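Local coordinates for protein beta-galactosidase (Trichoderma reesei, PDB 3OG2) that probably hydrolyses terminal, non-reducing beta-D-galactose residues from beta-D-galactosides, as a secreted fungal glycoside hydrolase of family 35, at residues H63-N71 against Y359-K370; Y556-P564 against P579-I590. All blocks are in the same frame, centred on the assembly; numbering follows the deposited sequence. Where two conformers were deposited one is given.

Contact 1 of 2, residues H63-N71 against Y359-K370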
# COMPACT_ATOMS: atom_id res chain seq x y z
N HIS A 63 10.20 -8.08 -5.94
CA HIS A 63 10.11 -9.15 -6.91
C HIS A 63 8.69 -9.30 -7.45
O HIS A 63 8.46 -9.57 -8.61
CB HIS A 63 10.43 -10.49 -6.22
CG HIS A 63 11.85 -10.82 -6.03
ND1 HIS A 63 12.29 -11.76 -5.11
CD2 HIS A 63 12.91 -10.38 -6.73
CE1 HIS A 63 13.60 -11.86 -5.23
NE2 HIS A 63 14.01 -11.02 -6.20
N LYS A 64 7.71 -9.15 -6.54
CA LYS A 64 6.30 -9.32 -6.91
C LYS A 64 5.86 -8.15 -7.79
O LYS A 64 5.05 -8.35 -8.72
CB LYS A 64 5.47 -9.44 -5.63
CG LYS A 64 5.68 -10.80 -4.98
CD LYS A 64 5.20 -10.90 -3.54
CE LYS A 64 5.41 -12.36 -3.11
NZ LYS A 64 5.17 -12.56 -1.68
N ILE A 65 6.38 -6.95 -7.57
CA ILE A 65 6.01 -5.81 -8.44
C ILE A 65 6.75 -5.90 -9.77
O ILE A 65 6.15 -5.68 -10.82
CB ILE A 65 6.32 -4.52 -7.68
CG1 ILE A 65 5.31 -4.44 -6.51
CG2 ILE A 65 6.26 -3.31 -8.61
CD1 ILE A 65 5.51 -3.24 -5.61
N LYS A 66 8.03 -6.24 -9.76
CA LYS A 66 8.77 -6.40 -11.02
C LYS A 66 8.10 -7.45 -11.91
O LYS A 66 8.04 -7.31 -13.12
CB LYS A 66 10.21 -6.80 -10.69
CG LYS A 66 11.10 -6.98 -11.88
CD LYS A 66 11.59 -5.66 -12.47
CE LYS A 66 12.65 -5.98 -13.55
NZ LYS A 66 13.12 -4.69 -14.12
N ALA A 67 7.58 -8.52 -11.29
CA ALA A 67 6.98 -9.56 -12.11
C ALA A 67 5.70 -9.09 -12.78
O ALA A 67 5.24 -9.73 -13.76
CB ALA A 67 6.71 -10.79 -11.21
N LEU A 68 5.03 -8.04 -12.32
CA LEU A 68 3.89 -7.46 -13.01
C LEU A 68 4.28 -6.81 -14.35
O LEU A 68 3.43 -6.45 -15.14
CB LEU A 68 3.26 -6.34 -12.17
CG LEU A 68 2.62 -6.75 -10.86
CD1 LEU A 68 2.28 -5.52 -10.02
CD2 LEU A 68 1.34 -7.55 -11.14
N GLY A 69 5.57 -6.59 -14.58
CA GLY A 69 6.02 -5.82 -15.71
C GLY A 69 6.25 -4.37 -15.33
O GLY A 69 6.55 -3.55 -16.20
N PHE A 70 6.11 -4.05 -14.03
CA PHE A 70 6.38 -2.66 -13.59
C PHE A 70 7.89 -2.39 -13.59
O PHE A 70 8.67 -3.33 -13.46
CB PHE A 70 5.85 -2.47 -12.19
CG PHE A 70 4.31 -2.31 -12.12
CD1 PHE A 70 3.46 -2.71 -13.14
CD2 PHE A 70 3.79 -1.74 -10.96
CE1 PHE A 70 2.09 -2.52 -12.98
CE2 PHE A 70 2.40 -1.52 -10.79
CZ PHE A 70 1.55 -1.94 -11.83
N ASN A 71 8.23 -1.09 -13.69
CA ASN A 71 9.66 -0.73 -13.65
C ASN A 71 9.98 0.17 -12.49
O ASN A 71 11.18 0.45 -12.26
CB ASN A 71 10.14 -0.08 -14.96
CG ASN A 71 9.14 0.94 -15.46
OD1 ASN A 71 8.52 1.67 -14.70
ND2 ASN A 71 8.98 0.95 -16.79
N TYR A 359 -4.16 -9.11 -9.31
CA TYR A 359 -2.69 -9.17 -9.53
C TYR A 359 -2.41 -9.67 -10.94
O TYR A 359 -1.59 -9.10 -11.69
CB TYR A 359 -2.03 -10.05 -8.43
CG TYR A 359 -0.54 -10.16 -8.67
CD1 TYR A 359 0.01 -11.17 -9.49
CD2 TYR A 359 0.35 -9.24 -8.06
CE1 TYR A 359 1.36 -11.28 -9.73
CE2 TYR A 359 1.70 -9.34 -8.30
CZ TYR A 359 2.20 -10.37 -9.13
OH TYR A 359 3.54 -10.51 -9.39
N SER A 360 -3.02 -10.83 -11.27
CA SER A 360 -2.67 -11.45 -12.56
C SER A 360 -3.14 -10.59 -13.71
O SER A 360 -2.44 -10.51 -14.74
CB SER A 360 -3.29 -12.84 -12.63
OG SER A 360 -2.81 -13.65 -11.53
N GLU A 361 -4.30 -9.92 -13.55
CA GLU A 361 -4.75 -9.02 -14.63
C GLU A 361 -3.80 -7.84 -14.78
O GLU A 361 -3.50 -7.41 -15.89
CB GLU A 361 -6.15 -8.53 -14.30
CG GLU A 361 -6.56 -7.34 -15.17
CD GLU A 361 -6.58 -7.55 -16.66
OE1 GLU A 361 -7.01 -8.68 -17.06
OE2 GLU A 361 -6.23 -6.64 -17.49
N LEU A 362 -3.29 -7.31 -13.65
CA LEU A 362 -2.35 -6.17 -13.74
C LEU A 362 -1.08 -6.59 -14.44
O LEU A 362 -0.52 -5.79 -15.21
CB LEU A 362 -2.11 -5.65 -12.33
CG LEU A 362 -1.30 -4.39 -12.20
CD1 LEU A 362 -1.82 -3.25 -13.07
CD2 LEU A 362 -1.33 -3.96 -10.72
N LYS A 363 -0.62 -7.83 -14.20
CA LYS A 363 0.57 -8.32 -14.91
C LYS A 363 0.35 -8.36 -16.41
O LYS A 363 1.25 -8.07 -17.18
CB LYS A 363 0.85 -9.76 -14.41
CG LYS A 363 2.03 -10.41 -15.11
CD LYS A 363 2.45 -11.77 -14.48
CE LYS A 363 1.23 -12.73 -14.51
NZ LYS A 363 1.66 -14.08 -14.03
N LEU A 364 -0.87 -8.71 -16.89
CA LEU A 364 -1.06 -8.72 -18.34
C LEU A 364 -0.83 -7.32 -18.92
O LEU A 364 -0.26 -7.15 -20.01
CB LEU A 364 -2.48 -9.15 -18.68
CG LEU A 364 -2.95 -10.48 -18.12
CD1 LEU A 364 -4.37 -10.78 -18.63
CD2 LEU A 364 -2.00 -11.60 -18.49
N GLN A 365 -1.27 -6.32 -18.15
CA GLN A 365 -1.12 -4.93 -18.63
C GLN A 365 0.30 -4.43 -18.56
O GLN A 365 0.78 -3.79 -19.50
CB GLN A 365 -2.03 -4.02 -17.78
CG GLN A 365 -3.53 -4.38 -17.92
CD GLN A 365 -4.37 -3.46 -17.06
OE1 GLN A 365 -3.97 -2.35 -16.66
NE2 GLN A 365 -5.56 -3.87 -16.72
N GLY A 366 1.01 -4.75 -17.46
CA GLY A 366 2.41 -4.31 -17.39
C GLY A 366 3.29 -4.97 -18.44
O GLY A 366 4.16 -4.33 -19.06
N GLN A 367 3.05 -6.28 -18.67
CA GLN A 367 3.87 -6.97 -19.66
C GLN A 367 3.59 -6.48 -21.07
O GLN A 367 4.52 -6.38 -21.87
CB GLN A 367 3.65 -8.47 -19.53
CG GLN A 367 4.17 -9.00 -18.18
CD GLN A 367 5.65 -8.83 -18.03
OE1 GLN A 367 6.49 -8.65 -18.86
NE2 GLN A 367 6.03 -8.89 -16.73
N PHE A 368 2.35 -6.11 -21.37
CA PHE A 368 2.01 -5.54 -22.66
C PHE A 368 2.73 -4.21 -22.89
O PHE A 368 3.37 -3.99 -23.95
CB PHE A 368 0.48 -5.35 -22.73
CG PHE A 368 0.08 -4.45 -23.90
CD1 PHE A 368 0.33 -4.81 -25.21
CD2 PHE A 368 -0.53 -3.24 -23.63
CE1 PHE A 368 0.02 -3.97 -26.29
CE2 PHE A 368 -0.88 -2.44 -24.70
CZ PHE A 368 -0.64 -2.81 -26.01
N LEU A 369 2.63 -3.30 -21.90
CA LEU A 369 3.17 -1.95 -22.17
C LEU A 369 4.68 -2.00 -22.36
O LEU A 369 5.20 -1.25 -23.20
CB LEU A 369 2.79 -0.98 -21.06
CG LEU A 369 1.31 -0.50 -21.11
CD1 LEU A 369 1.00 0.34 -19.92
CD2 LEU A 369 1.06 0.31 -22.41
N LYS A 370 5.39 -2.88 -21.63
CA LYS A 370 6.85 -2.81 -21.71
C LYS A 370 7.41 -3.35 -23.02
O LYS A 370 8.59 -3.17 -23.28
CB LYS A 370 7.47 -3.43 -20.49
CG LYS A 370 7.31 -4.95 -20.42
CD LYS A 370 7.91 -5.48 -19.09
CE LYS A 370 9.38 -5.23 -19.03
NZ LYS A 370 10.08 -5.92 -17.89
O HOH W 1 9.31 -5.62 -15.11
O HOH W 2 8.95 -8.86 -15.70
O HOH W 3 5.17 -1.92 -18.05
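In the TIM-barrel domain, the Schellman-type end of helix 58-66 presses on the flank of helix 357-370, with Leu68 meeting Tyr359 and Gly69 meeting Gly366. Gly69 takes a positive phi of 95°, which suits glycine, and a CB on it would strike the backbone of Gly366. A CB on Gly366 would in turn run into Leu68 O, so two glycines bring the backbones together, their CA atoms 4.3 Å apart. Leu68 O receives CA-H contacts from Lys363 and Gly366. Beside this, Leu68 CD2 lies over one face of the Tyr359 ring, 3.5 Å from its centroid, while CD1 turns to Leu362 CD2. With its CG anti to the backbone N (chi1 178°), Tyr359 reaches across the contact, and its OH donates to Lys64 O at 2.7 Å, in the carbonyl plane and on a lone pair. A leucine in its place would probably leave Lys64 O without this donor and strip CD2 of Leu68 of its flat support. Gln367, bent at chi2, sends NE2 to Ala67 O at 3.2 Å from well above the carbonyl plane; the same NE2 also gives a bond to a water that lies near Lys66 O. Another water joins Gly69 O to Gly366 O. Further out, Phe70 stacks on Phe43 of strand 38-47, Gln365 packs on helix 301-313, and Ala67 and Tyr359 touch Leu589 of strand 589-596.

Contact 2 of 2, residues Y556-P564 against P579-I590. With NAG (2-acetamido-2-deoxy-beta-D-glucopyranose), chain B.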
# COMPACT_ATOMS: atom_id res chain seq x y z
N TYR A 556 -2.73 -15.57 -17.34
CA TYR A 556 -2.46 -15.19 -15.95
C TYR A 556 -1.28 -15.96 -15.38
O TYR A 556 -0.65 -15.48 -14.44
CB TYR A 556 -3.66 -15.58 -15.11
CG TYR A 556 -4.85 -14.64 -15.13
CD1 TYR A 556 -4.84 -13.36 -15.66
CD2 TYR A 556 -6.04 -15.11 -14.53
CE1 TYR A 556 -6.00 -12.56 -15.62
CE2 TYR A 556 -7.18 -14.31 -14.46
CZ TYR A 556 -7.15 -13.03 -15.01
OH TYR A 556 -8.27 -12.23 -14.94
N ASN A 557 -0.99 -17.15 -15.91
CA ASN A 557 0.11 -17.95 -15.36
C ASN A 557 1.41 -17.83 -16.11
O ASN A 557 2.34 -18.59 -15.84
CB ASN A 557 -0.32 -19.46 -15.35
CG ASN A 557 -1.55 -19.63 -14.46
OD1 ASN A 557 -1.64 -19.31 -13.28
ND2 ASN A 557 -2.55 -20.21 -15.11
N TYR A 558 1.52 -16.89 -17.04
CA TYR A 558 2.78 -16.65 -17.74
C TYR A 558 3.57 -15.51 -17.07
O TYR A 558 2.97 -14.62 -16.42
CB TYR A 558 2.50 -16.22 -19.22
CG TYR A 558 2.17 -17.35 -20.16
CD1 TYR A 558 0.98 -18.12 -19.98
CD2 TYR A 558 2.96 -17.68 -21.25
CE1 TYR A 558 0.68 -19.15 -20.87
CE2 TYR A 558 2.66 -18.72 -22.14
CZ TYR A 558 1.51 -19.44 -21.93
OH TYR A 558 1.20 -20.49 -22.80
N TRP A 559 4.88 -15.55 -17.27
CA TRP A 559 5.79 -14.65 -16.60
C TRP A 559 6.87 -14.26 -17.57
O TRP A 559 7.22 -15.06 -18.46
CB TRP A 559 6.44 -15.36 -15.38
CG TRP A 559 5.43 -15.87 -14.40
CD1 TRP A 559 4.90 -17.13 -14.41
CD2 TRP A 559 4.82 -15.18 -13.31
NE1 TRP A 559 3.99 -17.27 -13.36
CE2 TRP A 559 3.92 -16.07 -12.69
CE3 TRP A 559 4.94 -13.86 -12.81
CZ2 TRP A 559 3.14 -15.74 -11.58
CZ3 TRP A 559 4.16 -13.55 -11.71
CH2 TRP A 559 3.29 -14.44 -11.10
N VAL A 560 7.44 -13.06 -17.39
CA VAL A 560 8.49 -12.62 -18.29
C VAL A 560 9.64 -12.03 -17.50
O VAL A 560 9.91 -10.81 -17.52
CB VAL A 560 7.96 -11.59 -19.31
CG1 VAL A 560 8.98 -11.40 -20.44
CG2 VAL A 560 6.61 -11.99 -19.91
N PRO A 561 10.38 -12.86 -16.77
CA PRO A 561 11.57 -12.36 -16.05
C PRO A 561 12.63 -11.90 -17.06
O PRO A 561 12.79 -12.47 -18.13
CB PRO A 561 12.04 -13.63 -15.26
CG PRO A 561 11.61 -14.74 -16.20
CD PRO A 561 10.23 -14.31 -16.65
N THR A 562 13.33 -10.84 -16.66
CA THR A 562 14.35 -10.25 -17.54
C THR A 562 15.70 -10.90 -17.29
O THR A 562 16.04 -11.29 -16.15
CB THR A 562 14.43 -8.74 -17.32
OG1 THR A 562 14.76 -8.48 -15.93
CG2 THR A 562 13.10 -8.07 -17.63
N LEU A 563 16.50 -11.03 -18.32
CA LEU A 563 17.86 -11.55 -18.16
C LEU A 563 18.81 -10.47 -17.66
O LEU A 563 18.86 -9.34 -18.19
CB LEU A 563 18.36 -12.02 -19.55
CG LEU A 563 17.77 -13.35 -19.99
CD1 LEU A 563 18.12 -13.65 -21.44
CD2 LEU A 563 18.34 -14.51 -19.14
N PRO A 564 19.53 -10.74 -16.58
CA PRO A 564 20.41 -9.69 -16.02
C PRO A 564 21.47 -9.22 -17.00
O PRO A 564 21.91 -10.00 -17.89
CB PRO A 564 21.13 -10.42 -14.85
CG PRO A 564 20.23 -11.58 -14.53
CD PRO A 564 19.51 -11.96 -15.77
N PRO A 579 13.09 -5.66 -23.05
CA PRO A 579 14.35 -6.21 -22.51
C PRO A 579 14.56 -7.65 -22.93
O PRO A 579 13.62 -8.43 -23.23
CB PRO A 579 14.08 -6.23 -21.00
CG PRO A 579 12.58 -6.45 -20.92
CD PRO A 579 12.07 -5.55 -22.01
N ASP A 580 15.81 -8.10 -22.92
CA ASP A 580 16.09 -9.53 -23.06
C ASP A 580 15.39 -10.26 -21.93
O ASP A 580 15.38 -9.79 -20.77
CB ASP A 580 17.60 -9.77 -22.98
CG ASP A 580 18.35 -9.22 -24.17
OD1 ASP A 580 17.74 -8.78 -25.14
OD2 ASP A 580 19.61 -9.25 -24.08
N SER A 581 14.79 -11.39 -22.22
CA SER A 581 13.94 -12.06 -21.24
C SER A 581 13.90 -13.58 -21.49
O SER A 581 14.46 -14.03 -22.49
CB SER A 581 12.52 -11.50 -21.33
OG SER A 581 11.90 -11.94 -22.55
N VAL A 582 13.23 -14.30 -20.60
CA VAL A 582 12.79 -15.66 -20.90
C VAL A 582 11.32 -15.67 -20.52
O VAL A 582 10.89 -14.96 -19.59
CB VAL A 582 13.56 -16.75 -20.15
CG1 VAL A 582 15.06 -16.66 -20.40
CG2 VAL A 582 13.27 -16.67 -18.66
N ILE A 583 10.53 -16.41 -21.26
CA ILE A 583 9.10 -16.48 -21.02
C ILE A 583 8.81 -17.80 -20.30
O ILE A 583 9.30 -18.83 -20.75
CB ILE A 583 8.29 -16.39 -22.32
CG1 ILE A 583 8.54 -15.05 -23.04
CG2 ILE A 583 6.82 -16.61 -22.06
CD1 ILE A 583 8.05 -14.99 -24.46
N ILE A 584 8.09 -17.72 -19.17
CA ILE A 584 7.84 -18.96 -18.41
C ILE A 584 6.34 -19.10 -18.22
O ILE A 584 5.67 -18.17 -17.75
CB ILE A 584 8.60 -18.96 -17.07
CG1 ILE A 584 10.10 -18.90 -17.31
CG2 ILE A 584 8.17 -20.16 -16.19
CD1 ILE A 584 11.02 -18.91 -16.11
N ASN A 585 5.83 -20.29 -18.58
CA ASN A 585 4.41 -20.60 -18.37
C ASN A 585 4.31 -21.52 -17.14
O ASN A 585 4.80 -22.68 -17.23
CB ASN A 585 3.87 -21.26 -19.63
CG ASN A 585 2.51 -21.90 -19.44
OD1 ASN A 585 1.76 -21.53 -18.54
ND2 ASN A 585 2.23 -22.88 -20.31
N GLY A 586 3.72 -21.03 -16.07
CA GLY A 586 3.52 -21.81 -14.87
C GLY A 586 4.12 -21.10 -13.68
O GLY A 586 5.08 -20.30 -13.78
N GLY A 587 3.57 -21.40 -12.52
CA GLY A 587 4.13 -20.91 -11.26
C GLY A 587 3.25 -19.84 -10.64
O GLY A 587 2.61 -19.04 -11.32
N TYR A 588 3.27 -19.80 -9.30
CA TYR A 588 2.59 -18.75 -8.56
C TYR A 588 3.34 -17.42 -8.63
O TYR A 588 2.73 -16.34 -8.58
CB TYR A 588 2.47 -19.22 -7.13
CG TYR A 588 2.04 -18.24 -6.07
CD1 TYR A 588 0.72 -17.87 -5.83
CD2 TYR A 588 3.04 -17.71 -5.25
CE1 TYR A 588 0.36 -16.98 -4.84
CE2 TYR A 588 2.71 -16.83 -4.22
CZ TYR A 588 1.37 -16.47 -4.04
OH TYR A 588 1.05 -15.62 -3.01
N LEU A 589 4.66 -17.51 -8.76
CA LEU A 589 5.50 -16.34 -8.93
C LEU A 589 6.81 -16.79 -9.60
O LEU A 589 7.40 -17.78 -9.15
CB LEU A 589 5.85 -15.70 -7.58
CG LEU A 589 6.80 -14.49 -7.61
CD1 LEU A 589 6.21 -13.32 -8.44
CD2 LEU A 589 7.06 -14.01 -6.19
N ILE A 590 7.26 -16.06 -10.62
CA ILE A 590 8.65 -16.18 -11.06
C ILE A 590 9.36 -14.92 -10.64
O ILE A 590 8.97 -13.83 -11.04
CB ILE A 590 8.75 -16.40 -12.58
CG1 ILE A 590 7.98 -17.65 -12.98
CG2 ILE A 590 10.20 -16.38 -13.00
CD1 ILE A 590 8.56 -18.97 -12.46
C1 NAG B . -2.56 -20.19 -5.70
C2 NAG B . -3.92 -20.00 -4.97
C3 NAG B . -5.04 -19.75 -5.98
C4 NAG B . -4.65 -18.50 -6.83
C5 NAG B . -3.24 -18.72 -7.44
C6 NAG B . -2.75 -17.44 -8.11
C7 NAG B . -3.94 -21.44 -2.99
C8 NAG B . -4.34 -22.77 -2.44
N2 NAG B . -4.23 -21.23 -4.28
O3 NAG B . -6.22 -19.42 -5.23
O4 NAG B . -5.55 -18.45 -7.93
O5 NAG B . -2.33 -18.93 -6.35
O6 NAG B . -1.58 -17.78 -8.86
O7 NAG B . -3.26 -20.61 -2.35
O HOH W 4 0.17 -17.67 -11.87
O HOH W 5 17.25 -7.90 -19.86
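Trp559 and Ile584 form an antiparallel hydrogen-bonded pair at the edge of the mixed sheet of the third domain, where strand 558-559 lies against strand 583-585. Trp559 N donates to Ile584 O at 2.8 Å, and Ile584 N returns a straighter bond to Trp559 O. The indole leaves this pair for the turn that follows. Its CB meets Ile590 CG1, and CG sits 3.4 Å from that same methylene, which lies over the five-membered ring. CD1 passes Gly586 O, and NE1 donates to Gly587 O at 3.0 Å, the acceptor near the indole plane but the donor 45° above the carbonyl plane. Along the six-membered ring CZ2 comes 3.1 Å from Tyr588 O, CH2 meets Leu589 CA over the face, and CZ3 touches Leu589 CD1. A broad, flat tryptophan with one N-H suits a place walled by apolar groups and backbone carbonyls. Gly586 and Gly587 have positive phi values, where a CB would jam against the preceding carbonyl. At the neighbouring non-hydrogen-bonded pair, the Asn585 amide stacks on the Tyr558 ring with planes 7° apart; Asn585 ND2 is held by Glu613 and Tyr558 OH by Arg537. Further along, Pro561, with no N-H to give, offers its O to Val582 N and sets its ring against Ile590 CG2. Finally, Leu563 N donates to Asp580 O at 3.0 Å, and one water donates to both Asp580 O and Leu563 O.

Along the chain both segments of contact 1 precede those of contact 2, yet the centres lie only about 10 Å apart. The first belongs to the TIM-barrel domain, the second to the edge of the all-beta third domain, and helix 357-370, one half of contact 1, also packs against the 556-564 segment of contact 2. Lys363 spans the interface: its NZ is probably hydrogen-bonded to Tyr556 O at 2.7 Å and to Tyr558 O, and it makes a cation-pi contact with Trp559. Next to it Gln367 packs against Val560. The turn after helix 58-66 joins in as well, since Ala67 also touches Trp559. Together they lie where the third domain packs against the barrel domain, with helix 357-370 at the boundary.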